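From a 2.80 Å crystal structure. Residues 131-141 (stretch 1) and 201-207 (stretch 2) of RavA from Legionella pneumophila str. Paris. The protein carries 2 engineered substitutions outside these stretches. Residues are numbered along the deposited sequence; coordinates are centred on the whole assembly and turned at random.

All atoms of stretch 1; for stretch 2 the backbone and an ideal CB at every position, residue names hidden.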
# COMPACT_ATOMS: atom_id res chain seq x y z
N GLU A 131 10.45 -2.18 6.55
CA GLU A 131 10.38 -2.36 5.10
C GLU A 131 8.95 -2.22 4.59
O GLU A 131 8.72 -1.56 3.57
CB GLU A 131 10.95 -3.73 4.72
CG GLU A 131 12.32 -4.05 5.30
CD GLU A 131 12.24 -4.72 6.67
OE1 GLU A 131 11.24 -4.52 7.38
OE2 GLU A 131 13.19 -5.45 7.03
N VAL A 132 7.98 -2.83 5.28
CA VAL A 132 6.60 -2.75 4.83
C VAL A 132 6.10 -1.31 4.87
O VAL A 132 5.45 -0.84 3.92
CB VAL A 132 5.71 -3.68 5.68
CG1 VAL A 132 4.25 -3.50 5.32
CG2 VAL A 132 6.13 -5.13 5.49
N ALA A 133 6.40 -0.58 5.94
CA ALA A 133 5.92 0.79 6.07
C ALA A 133 6.49 1.68 4.97
O ALA A 133 5.75 2.46 4.34
CB ALA A 133 6.26 1.35 7.45
N ILE A 134 7.80 1.58 4.72
CA ILE A 134 8.43 2.43 3.72
C ILE A 134 7.95 2.05 2.32
O ILE A 134 7.72 2.92 1.47
CB ILE A 134 9.96 2.35 3.83
CG1 ILE A 134 10.43 2.87 5.19
CG2 ILE A 134 10.62 3.16 2.72
CD1 ILE A 134 11.93 2.76 5.40
N ALA A 135 7.79 0.75 2.06
CA ALA A 135 7.28 0.32 0.76
C ALA A 135 5.86 0.84 0.53
O ALA A 135 5.52 1.29 -0.57
CB ALA A 135 7.34 -1.20 0.64
N LEU A 136 5.02 0.79 1.57
CA LEU A 136 3.67 1.33 1.47
C LEU A 136 3.70 2.83 1.18
O LEU A 136 2.97 3.32 0.32
CB LEU A 136 2.89 1.05 2.75
CG LEU A 136 1.47 1.60 2.81
CD1 LEU A 136 0.49 0.67 2.10
CD2 LEU A 136 1.04 1.85 4.24
N ARG A 137 4.55 3.56 1.90
CA ARG A 137 4.63 5.01 1.69
C ARG A 137 5.09 5.33 0.27
O ARG A 137 4.53 6.23 -0.39
CB ARG A 137 5.59 5.63 2.71
CG ARG A 137 5.55 7.14 2.73
CD ARG A 137 4.42 7.65 3.62
NE ARG A 137 4.16 9.07 3.41
CZ ARG A 137 4.93 10.06 3.87
NH1 ARG A 137 6.02 9.78 4.58
NH2 ARG A 137 4.60 11.32 3.63
N LEU A 138 6.10 4.61 -0.23
CA LEU A 138 6.58 4.85 -1.58
C LEU A 138 5.52 4.52 -2.62
O LEU A 138 5.35 5.25 -3.60
CB LEU A 138 7.86 4.05 -1.84
CG LEU A 138 9.10 4.47 -1.04
CD1 LEU A 138 10.31 3.63 -1.44
CD2 LEU A 138 9.39 5.95 -1.22
N ALA A 139 4.79 3.41 -2.42
CA ALA A 139 3.70 3.09 -3.33
C ALA A 139 2.61 4.15 -3.29
O ALA A 139 1.97 4.42 -4.31
CB ALA A 139 3.12 1.72 -3.00
N GLU A 140 2.41 4.78 -2.13
CA GLU A 140 1.36 5.79 -2.02
C GLU A 140 1.75 7.09 -2.71
O GLU A 140 0.91 7.73 -3.35
CB GLU A 140 1.03 6.04 -0.55
CG GLU A 140 0.25 4.92 0.11
CD GLU A 140 -0.02 5.18 1.59
OE1 GLU A 140 0.69 6.01 2.19
OE2 GLU A 140 -0.95 4.55 2.14
N THR A 141 3.01 7.50 -2.59
CA THR A 141 3.38 8.84 -3.06
C THR A 141 4.08 8.87 -4.42
O THR A 141 4.13 9.93 -5.04
CB THR A 141 4.28 9.54 -2.03
OG1 THR A 141 5.57 8.91 -2.01
CG2 THR A 141 3.66 9.46 -0.64
N UNK A 201 -2.55 -8.42 1.49
CA UNK A 201 -2.77 -8.28 2.92
C UNK A 201 -1.71 -7.37 3.55
O UNK A 201 -2.02 -6.49 4.36
CB UNK A 201 -2.76 -9.65 3.59
N UNK A 202 -0.44 -7.58 3.18
CA UNK A 202 0.65 -6.80 3.76
C UNK A 202 0.49 -5.31 3.47
O UNK A 202 0.88 -4.47 4.30
CB UNK A 202 2.00 -7.29 3.23
N UNK A 203 -0.09 -4.96 2.33
CA UNK A 203 -0.23 -3.57 1.90
C UNK A 203 -1.70 -3.20 1.73
O UNK A 203 -2.08 -2.51 0.78
CB UNK A 203 0.53 -3.34 0.59
N UNK A 204 -2.55 -3.65 2.66
CA UNK A 204 -3.99 -3.47 2.53
C UNK A 204 -4.40 -2.00 2.52
O UNK A 204 -5.45 -1.67 1.95
CB UNK A 204 -4.71 -4.20 3.67
N UNK A 205 -3.60 -1.11 3.13
CA UNK A 205 -3.94 0.31 3.12
C UNK A 205 -4.06 0.85 1.70
O UNK A 205 -4.79 1.81 1.46
CB UNK A 205 -2.89 1.11 3.89
N UNK A 206 -3.35 0.23 0.74
CA UNK A 206 -3.43 0.66 -0.65
C UNK A 206 -4.83 0.53 -1.22
O UNK A 206 -5.15 1.19 -2.22
CB UNK A 206 -2.45 -0.15 -1.50
N UNK A 207 -5.69 -0.30 -0.63
CA UNK A 207 -7.05 -0.41 -1.13
C UNK A 207 -7.94 0.73 -0.66
O UNK A 207 -9.07 0.86 -1.14
CB UNK A 207 -7.66 -1.75 -0.70

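Stretch 1 is a single helix, and the side it offers to stretch 2 is formed by Val 132, Ala 135, Leu 136, Ala 139 and Glu 140: mostly aliphatic, with one carboxylate near the end.

Position 201 has helical angles (-72/-45), and its ideal CB has nothing of stretch 1 within 5.5 Å. The contact therefore sets no preference, and many side chains would do. The deposited residue is Ile 201, which stays clear of stretch 1.

Position 202 is also helical (-60/-32). Its CA-to-CB bond points sideways, and the ideal CB lies 4.9 Å from Val 132 CG1, so a long aliphatic or a polar chain with a flexible stem could pass alongside the valine. It is Glu 202; its backbone makes the closest approach, O to Val 132 CG1 at 3.7 Å, while its carboxylate is hydrogen-bonded elsewhere in the structure.

At position 203 the backbone leaves helical geometry (-119/42). The CA of position 203 lies 6.3 Å from Leu 136 CA, and the ideal CB is 4.3 Å from Leu 136 CD1. The bond points sideways, but the small Ala 135 leaves room beside Val 132 and Leu 136 for a long apolar or aromatic chain. Phe 203 fills it with chi1 at m (-60°), which brings the ring nearer the helix: CE1 sits 3.6 Å from Ala 135 CB and 3.9 Å from Val 132 CG1, and CD1 is 4.0 Å from Leu 136 CB. Val 132 O meets the ring edge, 3.4 Å from CE1, although this carbonyl already accepts the helical hydrogen bond from Leu 136 N.

Position 204 points away, with no atom of stretch 1 within 5.5 Å of its ideal CB; size is not restricted from this side. It is Ala 204.

Position 205 points toward stretch 1, its ideal CB 3.9 Å from Leu 136 CD1 and 4.3 Å from Glu 140 OE2. A small residue suits so close a start, and a polar or basic one could answer the carboxylate. Ser 205 packs its CB 3.8 Å from Leu 136 CD1; with chi1 at m, its OG makes no hydrogen bond to Glu 140.

Position 206 starts sideways, its ideal CB 4.7 Å from Leu 136 CD1. Leucine, isoleucine or methionine could reach the aliphatic surface. Leu 206 (chi1 m, chi2 t) places CG 3.7 Å from Leu 136 CD1, CD1 4.1 Å from Ala 139 CB, and CD2 3.7 Å from Glu 140 CG.

Position 207 is out of reach, so stretch 1 gives no guidance; it is Phe 207.

Stretch 2, residues 201-207: IEFASLF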
# COMPACT_ATOMS: atom_id res chain seq x y z
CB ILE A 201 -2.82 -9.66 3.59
CG1 ILE A 201 -4.05 -10.44 3.12
CG2 ILE A 201 -2.81 -9.53 5.11
CD1 ILE A 201 -4.12 -11.85 3.64
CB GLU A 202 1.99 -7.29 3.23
CG GLU A 202 2.71 -8.27 4.15
CD GLU A 202 4.06 -8.70 3.59
OE1 GLU A 202 4.39 -8.32 2.45
OE2 GLU A 202 4.79 -9.43 4.30
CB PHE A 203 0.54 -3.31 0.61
CG PHE A 203 2.02 -3.57 0.73
CD1 PHE A 203 2.85 -2.65 1.35
CD2 PHE A 203 2.57 -4.73 0.20
CE1 PHE A 203 4.21 -2.89 1.45
CE2 PHE A 203 3.93 -4.97 0.30
CZ PHE A 203 4.75 -4.06 0.93
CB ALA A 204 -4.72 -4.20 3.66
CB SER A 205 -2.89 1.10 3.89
OG SER A 205 -2.67 0.55 5.17
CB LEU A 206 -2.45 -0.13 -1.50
CG LEU A 206 -0.97 0.16 -1.28
CD1 LEU A 206 -0.12 -0.62 -2.27
CD2 LEU A 206 -0.72 1.65 -1.39
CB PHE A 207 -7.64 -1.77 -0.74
CG PHE A 207 -6.99 -2.93 -1.43
CD1 PHE A 207 -7.46 -3.38 -2.66
CD2 PHE A 207 -5.87 -3.54 -0.88
CE1 PHE A 207 -6.84 -4.43 -3.31
CE2 PHE A 207 -5.25 -4.60 -1.53
CZ PHE A 207 -5.74 -5.04 -2.74
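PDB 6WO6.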